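Local coordinates for protein beta-galactosidase (Geobacillus stearothermophilus, PDB 5DFA) that probably hydrolyses terminal non-reducing beta-D-galactose residues of beta-D-galactosides, as a zinc-binding member of glycoside hydrolase family 42, at residues S282-P287 against L320-P325; L327-K332 against K371-V376. The protein carries 1 engineered substitution. All coordinates share one frame; numbering follows the deposited sequence.

Contact 1 (S282-P287 against L320-P325); sequences SWDAYP and LMACTP. Engineered in segment 320-325: Ala322 (natural residue Glu).
Ser282 packs CB against the CE methyl of Met321, 3.8 Å away, and turns its hydroxyl to Thr253 on the preceding strand; so small a residue suits the spot, since the bent thioether chain folds in beside it. Trp283 sends its indole to the outer, helix-facing side of the sheet, where the ring meets Tyr310 edge-to-face, while its O accepts the N-H of Met321 at 3.0 Å. Between Trp283 and Asp284 the register slips by one residue, a beta bulge. Asp284 points to the other face, alongside Ala322. Its CG stands anti to the carbonyl carbon (chi1 -50°), which brings OD2 to 3.2 Å from the CB of Ala322; OD1 is hydrogen-bonded to Asn255. The Ala285 N-H then meets the O of Ala322 at 2.9 Å. The Ala285 CB rests 3.9 Å from Leu320 CD1, on the same face of the Trp283 indole, toward its rim; a methyl is short enough to fit there. Tyr286, past the strand, brings its ring obliquely against Cys323 CA and Thr324 N, reaching with OH to 3.3 Å from Ala322 CB; the same OH bonds to a bound glycerol. A water links Ala285 O to Thr324 N. Ala322 is engineered from glutamate, the predicted nucleophile, and Asp284 lies about 3 Å, between nearest side-chain atoms, from Glu158, the predicted proton donor. With helix 296-311 between them along the chain, these neighbouring parallel strands form a beta-alpha-beta unit of a TIM barrel, their C-terminal ends lining the probable active site.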
loop_
_atom_site.group_PDB
_atom_site.type_symbol
_atom_site.label_atom_id
_atom_site.label_comp_id
_atom_site.label_asym_id
_atom_site.label_seq_id
_atom_site.Cartn_x
_atom_site.Cartn_y
_atom_site.Cartn_z
ATOM N N SER A 282 -17.108 -22.997 -20.316
ATOM C CA SER A 282 -17.328 -21.638 -20.794
ATOM C C SER A 282 -16.565 -20.650 -19.922
ATOM O O SER A 282 -16.405 -20.877 -18.723
ATOM C CB SER A 282 -18.820 -21.300 -20.801
ATOM O OG SER A 282 -19.343 -21.275 -19.484
ATOM N N TRP A 283 -16.089 -19.557 -20.513
ATOM C CA TRP A 283 -15.336 -18.578 -19.734
ATOM C C TRP A 283 -15.403 -17.161 -20.299
ATOM O O TRP A 283 -15.765 -16.949 -21.456
ATOM C CB TRP A 283 -13.876 -19.022 -19.605
ATOM C CG TRP A 283 -13.002 -18.712 -20.782
ATOM C CD1 TRP A 283 -13.042 -19.297 -22.014
ATOM C CD2 TRP A 283 -11.922 -17.771 -20.819
ATOM N NE1 TRP A 283 -12.068 -18.762 -22.824
ATOM C CE2 TRP A 283 -11.366 -17.825 -22.112
ATOM C CE3 TRP A 283 -11.379 -16.882 -19.886
ATOM C CZ2 TRP A 283 -10.293 -17.023 -22.498
ATOM C CZ3 TRP A 283 -10.314 -16.087 -20.271
ATOM C CH2 TRP A 283 -9.782 -16.164 -21.563
ATOM N N ASP A 284 -15.049 -16.197 -19.455
ATOM C CA ASP A 284 -15.153 -14.784 -19.794
ATOM C C ASP A 284 -13.775 -14.159 -19.983
ATOM O O ASP A 284 -12.955 -14.153 -19.065
ATOM C CB ASP A 284 -15.927 -14.035 -18.708
ATOM C CG ASP A 284 -17.235 -14.717 -18.352
ATOM O OD1 ASP A 284 -17.648 -14.636 -17.177
ATOM O OD2 ASP A 284 -17.844 -15.340 -19.246
ATOM N N ALA A 285 -13.530 -13.629 -21.177
ATOM C CA ALA A 285 -12.224 -13.078 -21.518
ATOM C C ALA A 285 -12.249 -11.559 -21.619
ATOM O O ALA A 285 -13.044 -10.990 -22.366
ATOM C CB ALA A 285 -11.735 -13.672 -22.821
ATOM N N TYR A 286 -11.366 -10.906 -20.870
ATOM C CA TYR A 286 -11.227 -9.457 -20.955
ATOM C C TYR A 286 -9.763 -9.031 -21.002
ATOM O O TYR A 286 -9.248 -8.463 -20.038
ATOM C CB TYR A 286 -11.931 -8.784 -19.775
ATOM C CG TYR A 286 -13.375 -9.200 -19.619
ATOM C CD1 TYR A 286 -14.349 -8.739 -20.496
ATOM C CD2 TYR A 286 -13.765 -10.055 -18.596
ATOM C CE1 TYR A 286 -15.670 -9.120 -20.359
ATOM C CE2 TYR A 286 -15.085 -10.439 -18.450
ATOM C CZ TYR A 286 -16.033 -9.968 -19.335
ATOM O OH TYR A 286 -17.348 -10.347 -19.194
ATOM N N PRO A 287 -9.084 -9.305 -22.128
ATOM C CA PRO A 287 -7.691 -8.876 -22.279
ATOM C C PRO A 287 -7.599 -7.363 -22.425
ATOM O O PRO A 287 -8.421 -6.767 -23.122
ATOM C CB PRO A 287 -7.236 -9.579 -23.567
ATOM C CG PRO A 287 -8.290 -10.610 -23.859
ATOM C CD PRO A 287 -9.555 -10.044 -23.309
ATOM N N LEU A 320 -17.048 -19.221 -25.480
ATOM C CA LEU A 320 -16.799 -17.891 -24.944
ATOM C C LEU A 320 -18.122 -17.335 -24.436
ATOM O O LEU A 320 -18.990 -16.969 -25.225
ATOM C CB LEU A 320 -16.193 -16.968 -25.999
ATOM C CG LEU A 320 -15.757 -15.591 -25.493
ATOM C CD1 LEU A 320 -14.600 -15.717 -24.513
ATOM C CD2 LEU A 320 -15.390 -14.677 -26.653
ATOM N N MET A 321 -18.280 -17.295 -23.117
ATOM C CA MET A 321 -19.538 -16.866 -22.520
ATOM C C MET A 321 -19.627 -15.346 -22.451
ATOM O O MET A 321 -20.720 -14.778 -22.500
ATOM C CB MET A 321 -19.705 -17.471 -21.123
ATOM C CG MET A 321 -21.066 -17.216 -20.492
ATOM S SD MET A 321 -22.435 -17.745 -21.542
ATOM C CE MET A 321 -22.072 -19.490 -21.725
ATOM N N ALA A 322 -18.478 -14.689 -22.342
ATOM C CA ALA A 322 -18.460 -13.233 -22.280
ATOM C C ALA A 322 -17.134 -12.631 -22.732
ATOM O O ALA A 322 -16.057 -13.141 -22.424
ATOM C CB ALA A 322 -18.789 -12.763 -20.870
ATOM N N CYS A 323 -17.244 -11.542 -23.482
ATOM C CA CYS A 323 -16.121 -10.681 -23.815
ATOM C C CYS A 323 -16.718 -9.315 -24.110
ATOM O O CYS A 323 -17.929 -9.200 -24.287
ATOM C CB CYS A 323 -15.330 -11.210 -25.012
ATOM S SG CYS A 323 -16.183 -11.068 -26.601
ATOM N N THR A 324 -15.893 -8.277 -24.155
ATOM C CA THR A 324 -16.418 -6.959 -24.482
ATOM C C THR A 324 -16.170 -6.630 -25.952
ATOM O O THR A 324 -15.089 -6.890 -26.486
ATOM C CB THR A 324 -15.816 -5.856 -23.580
ATOM O OG1 THR A 324 -16.396 -4.589 -23.921
ATOM C CG2 THR A 324 -14.302 -5.782 -23.725
ATOM N N PRO A 325 -17.192 -6.080 -26.622
ATOM C CA PRO A 325 -17.069 -5.663 -28.022
ATOM C C PRO A 325 -16.314 -4.346 -28.156
ATOM O O PRO A 325 -16.087 -3.875 -29.271
ATOM C CB PRO A 325 -18.524 -5.512 -28.469
ATOM C CG PRO A 325 -19.253 -5.158 -27.222
ATOM C CD PRO A 325 -18.564 -5.905 -26.112
HETATM O O HOH W 1 -13.005 -8.903 -24.269
#

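Contact 2 (L327-K332 against K371-V376)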
loop_
_atom_site.group_PDB
_atom_site.type_symbol
_atom_site.label_atom_id
_atom_site.label_comp_id
_atom_site.label_asym_id
_atom_site.label_seq_id
_atom_site.Cartn_x
_atom_site.Cartn_y
_atom_site.Cartn_z
ATOM N N LEU A 327 -14.866 -2.172 -24.636
ATOM C CA LEU A 327 -14.077 -1.934 -23.430
ATOM C C LEU A 327 -14.804 -2.386 -22.165
ATOM O O LEU A 327 -15.990 -2.706 -22.197
ATOM C CB LEU A 327 -13.711 -0.449 -23.315
ATOM C CG LEU A 327 -14.727 0.571 -22.781
ATOM C CD1 LEU A 327 -14.128 1.971 -22.817
ATOM C CD2 LEU A 327 -16.051 0.549 -23.537
ATOM N N VAL A 328 -14.079 -2.414 -21.051
ATOM C CA VAL A 328 -14.677 -2.728 -19.759
ATOM C C VAL A 328 -14.707 -1.482 -18.881
ATOM O O VAL A 328 -14.336 -0.395 -19.323
ATOM C CB VAL A 328 -13.920 -3.855 -19.031
ATOM C CG1 VAL A 328 -14.011 -5.152 -19.822
ATOM C CG2 VAL A 328 -12.469 -3.459 -18.798
ATOM N N ASN A 329 -15.143 -1.645 -17.637
ATOM C CA ASN A 329 -15.305 -0.513 -16.733
ATOM C C ASN A 329 -14.364 -0.556 -15.535
ATOM O O ASN A 329 -14.136 0.460 -14.879
ATOM C CB ASN A 329 -16.748 -0.448 -16.229
ATOM C CG ASN A 329 -17.139 -1.680 -15.433
ATOM O OD1 ASN A 329 -16.972 -2.810 -15.893
ATOM N ND2 ASN A 329 -17.650 -1.466 -14.226
ATOM N N TRP A 330 -13.814 -1.734 -15.258
ATOM C CA TRP A 330 -13.138 -1.977 -13.987
ATOM C C TRP A 330 -11.613 -2.040 -14.069
ATOM O O TRP A 330 -10.952 -2.334 -13.073
ATOM C CB TRP A 330 -13.667 -3.274 -13.372
ATOM C CG TRP A 330 -13.568 -4.452 -14.291
ATOM C CD1 TRP A 330 -14.472 -4.831 -15.242
ATOM C CD2 TRP A 330 -12.505 -5.409 -14.346
ATOM N NE1 TRP A 330 -14.037 -5.964 -15.885
ATOM C CE2 TRP A 330 -12.831 -6.340 -15.354
ATOM C CE3 TRP A 330 -11.308 -5.570 -13.641
ATOM C CZ2 TRP A 330 -12.004 -7.414 -15.673
ATOM C CZ3 TRP A 330 -10.489 -6.639 -13.961
ATOM C CH2 TRP A 330 -10.840 -7.546 -14.967
ATOM N N HIS A 331 -11.052 -1.767 -15.242
ATOM C CA HIS A 331 -9.599 -1.727 -15.384
ATOM C C HIS A 331 -9.049 -0.378 -14.933
ATOM O O HIS A 331 -9.785 0.606 -14.869
ATOM C CB HIS A 331 -9.181 -2.009 -16.828
ATOM C CG HIS A 331 -9.206 -3.460 -17.194
ATOM N ND1 HIS A 331 -8.998 -3.907 -18.481
ATOM C CD2 HIS A 331 -9.410 -4.566 -16.440
ATOM C CE1 HIS A 331 -9.076 -5.226 -18.505
ATOM N NE2 HIS A 331 -9.324 -5.651 -17.279
ATOM N N LYS A 332 -7.758 -0.341 -14.615
ATOM C CA LYS A 332 -7.094 0.902 -14.239
ATOM C C LYS A 332 -7.203 1.913 -15.373
ATOM O O LYS A 332 -7.374 3.111 -15.144
ATOM C CB LYS A 332 -5.623 0.657 -13.894
ATOM C CG LYS A 332 -5.395 -0.329 -12.759
ATOM C CD LYS A 332 -3.907 -0.523 -12.502
ATOM C CE LYS A 332 -3.654 -1.626 -11.487
ATOM N NZ LYS A 332 -4.282 -1.326 -10.171
ATOM N N LYS A 371 -22.203 0.852 -15.830
ATOM C CA LYS A 371 -22.927 1.640 -16.821
ATOM C C LYS A 371 -22.009 2.105 -17.951
ATOM O O LYS A 371 -22.479 2.491 -19.020
ATOM C CB LYS A 371 -23.607 2.845 -16.162
ATOM C CG LYS A 371 -22.656 3.907 -15.633
ATOM C CD LYS A 371 -23.429 5.007 -14.917
ATOM C CE LYS A 371 -22.553 6.213 -14.621
ATOM N NZ LYS A 371 -21.505 5.918 -13.606
ATOM N N PHE A 372 -20.703 2.062 -17.713
ATOM C CA PHE A 372 -19.734 2.450 -18.732
ATOM C C PHE A 372 -18.997 1.237 -19.286
ATOM O O PHE A 372 -17.992 1.372 -19.985
ATOM C CB PHE A 372 -18.741 3.468 -18.170
ATOM C CG PHE A 372 -19.345 4.820 -17.918
ATOM C CD1 PHE A 372 -20.306 5.331 -18.774
ATOM C CD2 PHE A 372 -18.957 5.576 -16.824
ATOM C CE1 PHE A 372 -20.868 6.572 -18.548
ATOM C CE2 PHE A 372 -19.516 6.820 -16.592
ATOM C CZ PHE A 372 -20.474 7.318 -17.455
ATOM N N HIS A 373 -19.503 0.049 -18.968
ATOM C CA HIS A 373 -18.975 -1.178 -19.547
ATOM C C HIS A 373 -19.403 -1.259 -21.007
ATOM O O HIS A 373 -20.462 -0.753 -21.379
ATOM C CB HIS A 373 -19.462 -2.404 -18.771
ATOM C CG HIS A 373 -18.734 -3.667 -19.116
ATOM N ND1 HIS A 373 -19.010 -4.402 -20.250
ATOM C CD2 HIS A 373 -17.743 -4.328 -18.473
ATOM C CE1 HIS A 373 -18.217 -5.456 -20.292
ATOM N NE2 HIS A 373 -17.440 -5.437 -19.225
ATOM N N GLY A 374 -18.575 -1.889 -21.834
ATOM C CA GLY A 374 -18.867 -2.009 -23.250
ATOM C C GLY A 374 -20.074 -2.879 -23.537
ATOM O O GLY A 374 -20.363 -3.824 -22.802
ATOM N N ALA A 375 -20.784 -2.548 -24.609
ATOM C CA ALA A 375 -21.934 -3.326 -25.046
ATOM C C ALA A 375 -22.174 -3.110 -26.533
ATOM O O ALA A 375 -21.592 -2.208 -27.136
ATOM C CB ALA A 375 -23.172 -2.956 -24.246
ATOM N N VAL A 376 -23.029 -3.941 -27.120
ATOM C CA VAL A 376 -23.361 -3.819 -28.533
ATOM C C VAL A 376 -24.079 -2.500 -28.799
ATOM O O VAL A 376 -23.759 -1.786 -29.748
ATOM C CB VAL A 376 -24.241 -4.989 -29.013
ATOM C CG1 VAL A 376 -24.513 -4.872 -30.505
ATOM C CG2 VAL A 376 -23.576 -6.317 -28.690
HETATM O O HOH W 2 -15.324 2.381 -19.741
HETATM O O HOH W 3 -15.608 -7.192 -17.736
#
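His373 lays its imidazole beneath the backbone of Val328, whose CA stands 4.0 Å from the ring centroid in a CH-pi contact over the face. The carbonyl O of Leu327 lies above that same face, and the CG1 branch of Val328 reaches NE2 of His373 at 3.5 Å. At the ring edge, in its plane, Asn329 OD1 comes 3.1 Å from CD2 of His373; the amide and imidazole planes are turned 66° apart. With CG anti to the backbone N (chi1 -167°), the ring of His373 stands up beside the 327-329 backbone. Its rotation is then fixed by both nitrogens: His373 ND1 donates to Gly374 O at 2.9 Å, on a lone pair of that carbonyl, and NE2 shares a water with NE1 of Trp330. A flat ring with two nitrogens on its perimeter suits this place, since it can offer a face to the chain while both nitrogens have polar partners. Gly374 gives the backbone tie, its N-H reaching Leu327 O at 2.7 Å though bent to 135°, and the Leu327 oxygen also accepts from Thr324 OG1. Lack of a side chain matters here, because a CB would run into that oxygen; the CD2 methyl of Leu327 packs on the glycine CA instead. A second water donates to both Val328 O and Phe372 O. Beyond, Phe372 meets Phe431 of a second subunit, and Lys371 forms a salt bridge with that subunit's Asp510. These are two irregular loops following the seventh and eighth strands of the TIM barrel, here joined beside Trp330, a predicted substrate-binding residue, at the rim of the probable active site.

Overall arrangement
Both contacts belong to the TIM-barrel domain and follow one another along the chain, their centres about 12 Å apart. Contact 1 pairs strands 282-285 and 318-323, the sixth and seventh of the barrel; contact 2 joins the loop leaving the seventh strand to the loop leaving the eighth, 354-359. They touch directly: Thr324 OG1 packs on Gly374 CA at 3.6 Å, and Tyr286 CD1 on Val328 CG1 at 3.7 Å. Contact 1 thus supplies the barrel wall carrying the engineered position of the predicted nucleophile, and contact 2 the rim above it, with His373 and Ala322 about 7 Å apart between nearest side-chain atoms. The rim also borders a second subunit of the trimer, bringing the subunit interface close to the probable active site.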